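Local coordinates for phosphoglycolate phosphatase (Thermoplasma acidophilum, PDB 1L6R) that catalyses the magnesium-dependent hydrolysis of 2-phosphoglycolate to glycolate and phosphate, and less efficiently splits inorganic pyrophosphate, working as a homodimer of the HAD-like superfamily, at the interface of chains A and B. Residues are numbered along the deposited sequence; one frame, centred on the assembly and turned at random. Chains: chain A/B, Hypothetical protein TA0175.

The interface of chains A and B. Residues chain A 182, 186, 204; chain B 150-151, 153.
A:Met182 and B:Arg150 meet tip to tip across the homodimer interface and illustrate how one patch can pair a closely packed half with a water-bridged one. The thioether methyl CE of A:Met182 lies over the centre of one guanidinium face of B:Arg150, 3.7 Å above its plane, while CG of the same methionine is 3.6 Å from NH1 of B:Arg150. Bends at chi2 (73°) and chi3 (69°) fold the arginine chain, turning its flat end toward the methionine. Nearer the backbone, the aliphatic stem of B:Arg150 packs against chain A: its CB lies 3.8 Å from the methyl CG1 of A:Val204, and its CG 4.0 Å from CB of A:Gln186. An alanine in place of B:Arg150 would keep CB beside A:Val204, but would probably leave the methionine methyl without its flat partner and open a gap alongside A:Gln186.

Toward B:Asp153 the contact is looser and bridged by water. The amide oxygen OE1 of A:Gln186 and the carboxylate OD2 of B:Asp153 stay 3.6 Å apart, too far for a direct bond; the amide and carboxylate planes are turned 33° from each other. Two waters link that amide oxygen to the two carboxylate oxygens. Another water joins the backbone carbonyls of A:Gln186 and B:Gly151.

In the fold, A:Met182 begins helix 182-185, A:Gln186 follows it, and A:Val204 closes helix 199-204; the chain B residues occupy the loop between strand 144-149 and helix 154-164. The patch is repeated by the dimer's two-fold symmetry, and its centre lies about 16 Å from the nucleophile A:Asp11.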
loop_
_atom_site.group_PDB
_atom_site.type_symbol
_atom_site.label_atom_id
_atom_site.label_comp_id
_atom_site.label_asym_id
_atom_site.label_seq_id
_atom_site.Cartn_x
_atom_site.Cartn_y
_atom_site.Cartn_z
ATOM N N MET A 182 -7.708 -4.353 1.708
ATOM C CA MET A 182 -7.460 -2.928 1.874
ATOM C C MET A 182 -6.287 -2.428 1.025
ATOM O O MET A 182 -6.311 -1.293 0.566
ATOM C CB MET A 182 -7.256 -2.573 3.353
ATOM C CG MET A 182 -7.196 -1.060 3.607
ATOM S SD MET A 182 -8.613 -0.096 2.978
ATOM C CE MET A 182 -9.805 -0.326 4.326
ATOM N N GLN A 186 -7.123 0.994 -1.002
ATOM C CA GLN A 186 -6.524 2.272 -0.659
ATOM C C GLN A 186 -5.875 2.949 -1.873
ATOM O O GLN A 186 -5.419 4.089 -1.776
ATOM C CB GLN A 186 -5.550 2.108 0.518
ATOM C CG GLN A 186 -4.356 1.209 0.292
ATOM C CD GLN A 186 -3.225 1.908 -0.421
ATOM O OE1 GLN A 186 -2.840 3.020 -0.048
ATOM N NE2 GLN A 186 -2.670 1.258 -1.440
ATOM N N VAL A 204 -14.885 3.148 2.355
ATOM C CA VAL A 204 -14.112 3.746 1.264
ATOM C C VAL A 204 -14.619 3.321 -0.110
ATOM O O VAL A 204 -14.057 3.717 -1.133
ATOM C CB VAL A 204 -12.604 3.399 1.363
ATOM C CG1 VAL A 204 -12.016 4.002 2.644
ATOM C CG2 VAL A 204 -12.404 1.886 1.335
ATOM N N ARG B 150 -8.116 7.922 3.411
ATOM C CA ARG B 150 -7.494 6.612 3.215
ATOM C C ARG B 150 -6.746 6.598 1.875
ATOM O O ARG B 150 -7.293 6.996 0.852
ATOM C CB ARG B 150 -8.564 5.510 3.228
ATOM C CG ARG B 150 -8.039 4.110 2.881
ATOM C CD ARG B 150 -7.212 3.489 4.009
ATOM N NE ARG B 150 -8.046 3.160 5.165
ATOM C CZ ARG B 150 -7.726 2.261 6.090
ATOM N NH1 ARG B 150 -6.587 1.587 6.008
ATOM N NH2 ARG B 150 -8.554 2.042 7.103
ATOM N N GLY B 151 -5.491 6.154 1.896
ATOM C CA GLY B 151 -4.711 6.095 0.669
ATOM C C GLY B 151 -3.864 7.324 0.395
ATOM O O GLY B 151 -3.094 7.352 -0.560
ATOM N N ASP B 153 -1.013 8.668 1.297
ATOM C CA ASP B 153 0.220 8.339 1.997
ATOM C C ASP B 153 1.464 8.424 1.137
ATOM O O ASP B 153 1.407 8.845 -0.026
ATOM C CB ASP B 153 0.106 6.934 2.624
ATOM C CG ASP B 153 -0.028 5.816 1.592
ATOM O OD1 ASP B 153 0.259 6.029 0.394
ATOM O OD2 ASP B 153 -0.415 4.693 1.994
HETATM O O HOH W 1 -4.213 6.206 -2.825
HETATM O O HOH W 2 -0.903 4.210 -1.364
HETATM O O HOH W 3 -3.103 3.484 2.577
#